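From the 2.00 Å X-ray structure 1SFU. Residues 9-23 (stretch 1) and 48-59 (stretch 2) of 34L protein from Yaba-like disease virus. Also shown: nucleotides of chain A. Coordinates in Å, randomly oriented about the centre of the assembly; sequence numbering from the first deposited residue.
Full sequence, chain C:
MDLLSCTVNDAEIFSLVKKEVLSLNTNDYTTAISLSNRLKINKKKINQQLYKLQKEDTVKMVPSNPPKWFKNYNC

Stretch 1 9-23: NDAEIFSLVKKEVLS
Stretch 2, residues 48-59: QQLYKLQKEDTV

What forms the apolar centre of the contact? Leu53 does, with chi1 near -167° (t) and chi2 near 61° (p), reaching across to Phe14, Val17, Lys18 and Val21. Its CD1 lies 3.7 Å from Phe14 CZ and 3.9 Å from Lys18 CG, while its CD2 lies 3.6 Å from Val21 CG2 and 3.9 Å from Lys18 CA. Beside it, Val17 (chi1 t) sets CG1 3.7 Å from Leu50 CD2, and Val21 (chi1 m) sets CG1 4.3 Å from that same Leu50 CD2. Val17, Val21, Leu50 and Leu53 are all buried. The CA-to-CB bond of Leu50 points sideways, but its m,t side chain is long enough to bring CD2 to the valines, whose branched methyls pack against leucine side chains.

How are the two backbones set to make this possible? The first helix runs through Ile13 to Val21 and the second, already under way at Gln48, through Gln54, with N-to-C directions 67° apart (signed crossing angle -67°) and axes approaching to 9.3 Å. Regular i to i+4 hydrogen bonds run through the first helix, such as Val17 N to Ile13 O at 2.8 Å and Val21 N to Val17 O at 3.0 Å; in the second, Leu53 N bonds Gln49 O at 2.7 Å. In register, Phe14 CA is 5.2 Å from Gln49 CA, Lys18 CA 7.2 Å from Leu53 CA, and Val21 CA 7.1 Å from Val59 CA. After the second helix, Asp57 takes positive phi (66/15), and Thr58 N bonds Leu53 O at 3.3 Å, the turn that carries Thr58 back toward the first helix. There its CG2 lies 3.8 Å from Leu22 CD2.

Why do Phe14 and Gln49 meet so closely? They have the most surface covered by the other stretch, and their CA atoms are the nearest pair in the register. Gln49 folds its chain compactly (chi1 -60°, chi2 -42°, chi3 -53°), so OE1 comes 3.1 Å from Phe14 CB, near the plane of the ring at its edge, and NE2 comes 3.6 Å from Asp10 CB. Its aliphatic part also serves the packing, with CB 4.1 Å from Val17 CG2. Phe14 (chi1 177°, chi2 85°) extends its ring along the second helix, where CZ also meets Glu56 OE2 at 3.4 Å, again at the ring edge.

What closes the polar edge? No direct hydrogen bond crosses between the stretches, so water does the linking. At one end, water 3 accepts from Lys18 NZ at 2.7 Å, donates to Glu56 OE2 at 2.6 Å and hydrogen-bonds Thr58 OG1 at 2.8 Å; the all-t lysine lays its methylenes along the apolar patch and carries its charge out to this water. At the other end, waters 1 and 2 lie between Asp10 and Gln48, 2.8 and 2.5 Å respectively from Gln48 OE1. Gln48 NE2 also donates to DC6 OP1 at 2.7 Å, so the same amide faces both water and DNA.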

# COMPACT_ATOMS: atom_id res chain seq x y z
N ASN C 9 10.10 -18.14 -9.54
CA ASN C 9 9.30 -16.96 -9.23
C ASN C 9 9.17 -16.70 -7.73
O ASN C 9 10.17 -16.56 -7.02
CB ASN C 9 7.92 -17.09 -9.86
N ASP C 10 7.93 -16.62 -7.25
CA ASP C 10 7.67 -16.36 -5.84
C ASP C 10 7.40 -17.65 -5.06
O ASP C 10 7.46 -17.67 -3.83
CB ASP C 10 6.47 -15.42 -5.68
CG ASP C 10 6.66 -14.10 -6.42
OD1 ASP C 10 7.71 -13.45 -6.24
OD2 ASP C 10 5.74 -13.70 -7.17
N ALA C 11 7.12 -18.73 -5.79
CA ALA C 11 6.82 -20.03 -5.18
C ALA C 11 7.91 -20.51 -4.21
O ALA C 11 7.61 -21.13 -3.19
CB ALA C 11 6.60 -21.08 -6.26
N GLU C 12 9.16 -20.21 -4.52
CA GLU C 12 10.25 -20.64 -3.66
C GLU C 12 10.27 -19.79 -2.39
O GLU C 12 10.70 -20.25 -1.33
CB GLU C 12 11.58 -20.55 -4.40
CG GLU C 12 12.73 -21.22 -3.68
CD GLU C 12 13.45 -20.29 -2.73
OE1 GLU C 12 14.30 -20.77 -1.95
OE2 GLU C 12 13.18 -19.07 -2.79
N ILE C 13 9.79 -18.56 -2.51
CA ILE C 13 9.74 -17.66 -1.36
C ILE C 13 8.60 -18.16 -0.49
O ILE C 13 8.75 -18.32 0.73
CB ILE C 13 9.43 -16.22 -1.81
CG1 ILE C 13 10.21 -15.89 -3.09
CG2 ILE C 13 9.81 -15.25 -0.69
CD1 ILE C 13 9.79 -14.59 -3.75
N PHE C 14 7.47 -18.42 -1.12
CA PHE C 14 6.29 -18.93 -0.44
C PHE C 14 6.70 -20.18 0.36
O PHE C 14 6.37 -20.31 1.54
CB PHE C 14 5.22 -19.30 -1.46
CG PHE C 14 3.98 -19.90 -0.87
CD1 PHE C 14 2.96 -19.09 -0.38
CD2 PHE C 14 3.84 -21.29 -0.79
CE1 PHE C 14 1.81 -19.66 0.18
CE2 PHE C 14 2.70 -21.85 -0.24
CZ PHE C 14 1.68 -21.03 0.25
N SER C 15 7.41 -21.09 -0.29
CA SER C 15 7.85 -22.32 0.36
C SER C 15 8.79 -22.05 1.53
O SER C 15 8.70 -22.69 2.57
CB SER C 15 8.53 -23.24 -0.66
OG SER C 15 7.65 -23.55 -1.73
N LEU C 16 9.71 -21.10 1.36
CA LEU C 16 10.64 -20.79 2.44
C LEU C 16 9.90 -20.22 3.64
O LEU C 16 10.19 -20.56 4.78
CB LEU C 16 11.69 -19.77 1.97
CG LEU C 16 12.70 -20.22 0.91
CD1 LEU C 16 13.47 -19.01 0.41
CD2 LEU C 16 13.63 -21.26 1.51
N VAL C 17 8.93 -19.34 3.38
CA VAL C 17 8.17 -18.74 4.47
C VAL C 17 7.29 -19.76 5.19
O VAL C 17 7.21 -19.77 6.42
CB VAL C 17 7.27 -17.58 3.96
CG1 VAL C 17 6.52 -16.95 5.12
CG2 VAL C 17 8.12 -16.54 3.25
N LYS C 18 6.62 -20.62 4.42
CA LYS C 18 5.76 -21.62 5.02
C LYS C 18 6.56 -22.54 5.93
O LYS C 18 6.15 -22.84 7.06
CB LYS C 18 5.05 -22.44 3.93
CG LYS C 18 4.09 -23.50 4.47
CD LYS C 18 3.27 -24.10 3.34
CE LYS C 18 2.40 -25.26 3.83
NZ LYS C 18 1.59 -25.84 2.70
N LYS C 19 7.73 -22.96 5.45
CA LYS C 19 8.59 -23.84 6.24
C LYS C 19 8.96 -23.15 7.55
O LYS C 19 8.96 -23.77 8.60
CB LYS C 19 9.84 -24.19 5.44
CG LYS C 19 10.54 -25.45 5.90
CD LYS C 19 11.60 -25.90 4.90
CE LYS C 19 12.11 -27.30 5.22
NZ LYS C 19 10.99 -28.30 5.19
N GLU C 20 9.27 -21.85 7.48
CA GLU C 20 9.64 -21.11 8.68
C GLU C 20 8.52 -21.01 9.70
O GLU C 20 8.74 -21.24 10.89
CB GLU C 20 10.10 -19.69 8.31
CG GLU C 20 11.43 -19.62 7.58
CD GLU C 20 12.58 -20.13 8.43
OE1 GLU C 20 12.88 -19.51 9.47
OE2 GLU C 20 13.18 -21.16 8.04
N VAL C 21 7.32 -20.64 9.26
CA VAL C 21 6.21 -20.50 10.18
C VAL C 21 5.82 -21.84 10.80
O VAL C 21 5.47 -21.90 11.98
CB VAL C 21 4.98 -19.87 9.49
CG1 VAL C 21 5.33 -18.47 8.98
CG2 VAL C 21 4.49 -20.75 8.36
N LEU C 22 5.89 -22.91 10.01
CA LEU C 22 5.54 -24.23 10.53
C LEU C 22 6.52 -24.70 11.59
O LEU C 22 6.20 -25.58 12.39
CB LEU C 22 5.46 -25.24 9.38
CG LEU C 22 4.22 -25.08 8.50
CD1 LEU C 22 4.26 -26.09 7.35
CD2 LEU C 22 2.98 -25.28 9.35
N SER C 23 7.72 -24.12 11.61
CA SER C 23 8.71 -24.51 12.60
C SER C 23 8.47 -23.82 13.94
O SER C 23 9.11 -24.15 14.94
CB SER C 23 10.13 -24.19 12.10
OG SER C 23 10.36 -22.79 12.08
N GLN C 48 4.05 -10.48 0.86
CA GLN C 48 3.23 -11.00 -0.22
C GLN C 48 2.90 -12.47 0.03
O GLN C 48 1.79 -12.92 -0.26
CB GLN C 48 3.96 -10.86 -1.56
CG GLN C 48 4.08 -9.42 -2.06
CD GLN C 48 4.84 -9.34 -3.37
OE1 GLN C 48 5.96 -9.83 -3.47
NE2 GLN C 48 4.24 -8.71 -4.38
N GLN C 49 3.85 -13.21 0.58
CA GLN C 49 3.64 -14.63 0.86
C GLN C 49 2.88 -14.87 2.17
O GLN C 49 2.02 -15.76 2.24
CB GLN C 49 4.97 -15.37 0.89
CG GLN C 49 5.73 -15.28 -0.43
CD GLN C 49 4.82 -15.43 -1.64
OE1 GLN C 49 4.06 -16.40 -1.74
NE2 GLN C 49 4.89 -14.48 -2.57
N LEU C 50 3.19 -14.08 3.20
CA LEU C 50 2.51 -14.23 4.48
C LEU C 50 1.00 -14.07 4.36
O LEU C 50 0.25 -14.84 4.93
CB LEU C 50 3.06 -13.22 5.49
CG LEU C 50 4.40 -13.56 6.15
CD1 LEU C 50 4.87 -12.38 6.98
CD2 LEU C 50 4.25 -14.80 7.02
N TYR C 51 0.56 -13.07 3.61
CA TYR C 51 -0.88 -12.87 3.45
C TYR C 51 -1.51 -13.96 2.58
O TYR C 51 -2.66 -14.32 2.79
CB TYR C 51 -1.18 -11.47 2.90
CG TYR C 51 -1.00 -10.40 3.95
CD1 TYR C 51 0.20 -9.68 4.05
CD2 TYR C 51 -2.00 -10.15 4.88
CE1 TYR C 51 0.39 -8.74 5.07
CE2 TYR C 51 -1.82 -9.22 5.90
CZ TYR C 51 -0.64 -8.51 6.00
OH TYR C 51 -0.48 -7.61 7.02
N LYS C 52 -0.76 -14.48 1.62
CA LYS C 52 -1.26 -15.56 0.77
C LYS C 52 -1.38 -16.82 1.65
O LYS C 52 -2.33 -17.59 1.55
CB LYS C 52 -0.30 -15.83 -0.39
CG LYS C 52 -0.24 -14.74 -1.45
CD LYS C 52 0.93 -14.99 -2.42
CE LYS C 52 1.04 -13.93 -3.51
NZ LYS C 52 -0.06 -14.04 -4.51
N LEU C 53 -0.39 -17.00 2.52
CA LEU C 53 -0.37 -18.15 3.41
C LEU C 53 -1.53 -18.08 4.41
O LEU C 53 -2.07 -19.11 4.81
CB LEU C 53 0.97 -18.19 4.14
CG LEU C 53 1.33 -19.46 4.90
CD1 LEU C 53 1.41 -20.65 3.95
CD2 LEU C 53 2.68 -19.24 5.58
N GLN C 54 -1.92 -16.87 4.81
CA GLN C 54 -3.03 -16.74 5.75
C GLN C 54 -4.31 -17.18 5.06
O GLN C 54 -5.20 -17.75 5.68
CB GLN C 54 -3.18 -15.31 6.26
CG GLN C 54 -4.35 -15.14 7.21
CD GLN C 54 -4.40 -13.77 7.87
OE1 GLN C 54 -4.36 -12.74 7.19
NE2 GLN C 54 -4.51 -13.76 9.19
N LYS C 55 -4.40 -16.92 3.75
CA LYS C 55 -5.57 -17.32 2.99
C LYS C 55 -5.70 -18.84 2.99
O LYS C 55 -6.80 -19.37 2.86
CB LYS C 55 -5.48 -16.79 1.56
CG LYS C 55 -5.62 -15.27 1.48
CD LYS C 55 -5.63 -14.77 0.05
CE LYS C 55 -5.93 -13.27 0.01
NZ LYS C 55 -5.96 -12.73 -1.37
N GLU C 56 -4.58 -19.53 3.14
CA GLU C 56 -4.59 -20.98 3.16
C GLU C 56 -4.68 -21.52 4.58
O GLU C 56 -4.58 -22.73 4.81
CB GLU C 56 -3.35 -21.53 2.46
CG GLU C 56 -3.22 -21.09 1.02
CD GLU C 56 -2.04 -21.72 0.31
OE1 GLU C 56 -1.82 -21.41 -0.88
OE2 GLU C 56 -1.34 -22.54 0.94
N ASP C 57 -4.87 -20.62 5.54
CA ASP C 57 -5.00 -20.97 6.95
C ASP C 57 -3.79 -21.59 7.64
O ASP C 57 -3.91 -22.15 8.73
CB ASP C 57 -6.20 -21.91 7.12
CG ASP C 57 -7.48 -21.32 6.59
OD1 ASP C 57 -7.78 -20.15 6.92
OD2 ASP C 57 -8.19 -22.02 5.84
N THR C 58 -2.62 -21.48 7.03
CA THR C 58 -1.41 -22.03 7.63
C THR C 58 -0.89 -21.08 8.71
O THR C 58 -0.29 -21.50 9.70
CB THR C 58 -0.31 -22.23 6.58
OG1 THR C 58 -0.79 -23.10 5.56
CG2 THR C 58 0.94 -22.82 7.21
N VAL C 59 -1.14 -19.79 8.52
CA VAL C 59 -0.68 -18.77 9.47
C VAL C 59 -1.83 -17.83 9.82
O VAL C 59 -2.79 -17.70 9.06
CB VAL C 59 0.49 -17.96 8.87
CG1 VAL C 59 -0.02 -17.09 7.72
CG2 VAL C 59 1.15 -17.10 9.95
P DG A 5 4.55 -4.52 1.78
OP1 DG A 5 5.30 -4.91 3.00
OP2 DG A 5 5.28 -4.10 0.56
O5' DG A 5 3.61 -5.75 1.39
C5' DG A 5 2.68 -5.61 0.32
C4' DG A 5 1.80 -6.84 0.22
O4' DG A 5 1.09 -7.02 1.47
C3' DG A 5 0.73 -6.73 -0.86
O3' DG A 5 1.16 -7.48 -2.00
C2' DG A 5 -0.43 -7.51 -0.28
C1' DG A 5 -0.23 -7.47 1.23
N9 DG A 5 -1.13 -6.59 1.97
C8 DG A 5 -1.92 -6.95 3.04
N7 DG A 5 -2.58 -5.94 3.54
C5 DG A 5 -2.23 -4.86 2.75
C6 DG A 5 -2.63 -3.50 2.82
O6 DG A 5 -3.39 -2.97 3.64
N1 DG A 5 -2.04 -2.73 1.82
C2 DG A 5 -1.17 -3.21 0.87
N2 DG A 5 -0.70 -2.30 -0.00
N3 DG A 5 -0.77 -4.48 0.80
C4 DG A 5 -1.34 -5.24 1.76
P DC A 4 2.01 -4.81 6.96
OP1 DC A 4 1.72 -6.26 7.15
OP2 DC A 4 3.41 -4.37 6.82
O5' DC A 4 1.18 -4.24 5.73
C5' DC A 4 1.09 -4.96 4.51
C4' DC A 4 1.48 -4.06 3.35
O4' DC A 4 0.53 -2.97 3.23
C3' DC A 4 2.86 -3.42 3.47
O3' DC A 4 3.50 -3.38 2.18
C2' DC A 4 2.55 -2.00 3.90
C1' DC A 4 1.25 -1.74 3.17
N1 DC A 4 0.43 -0.69 3.80
C2 DC A 4 0.44 0.58 3.26
O2 DC A 4 1.13 0.79 2.26
N3 DC A 4 -0.31 1.56 3.83
C4 DC A 4 -1.04 1.29 4.92
N4 DC A 4 -1.76 2.29 5.46
C5 DC A 4 -1.07 -0.01 5.50
C6 DC A 4 -0.33 -0.97 4.91
P DC A 6 1.15 -6.78 -3.45
OP1 DC A 6 1.66 -7.78 -4.43
OP2 DC A 6 1.82 -5.46 -3.34
O5' DC A 6 -0.40 -6.53 -3.72
C5' DC A 6 -0.89 -6.33 -5.04
C4' DC A 6 -1.57 -4.99 -5.16
O4' DC A 6 -2.75 -4.96 -4.32
C3' DC A 6 -0.72 -3.79 -4.73
O3' DC A 6 -0.96 -2.68 -5.59
C2' DC A 6 -1.25 -3.46 -3.35
C1' DC A 6 -2.72 -3.79 -3.52
N1 DC A 6 -3.41 -4.08 -2.26
C2 DC A 6 -4.15 -3.06 -1.64
O2 DC A 6 -4.21 -1.95 -2.20
N3 DC A 6 -4.76 -3.30 -0.47
C4 DC A 6 -4.67 -4.50 0.09
N4 DC A 6 -5.27 -4.69 1.27
C5 DC A 6 -3.94 -5.57 -0.52
C6 DC A 6 -3.34 -5.32 -1.68
O HOH W 1 7.30 -12.27 -3.42
O HOH W 2 6.92 -10.30 -5.75
O HOH W 3 -0.25 -23.82 2.86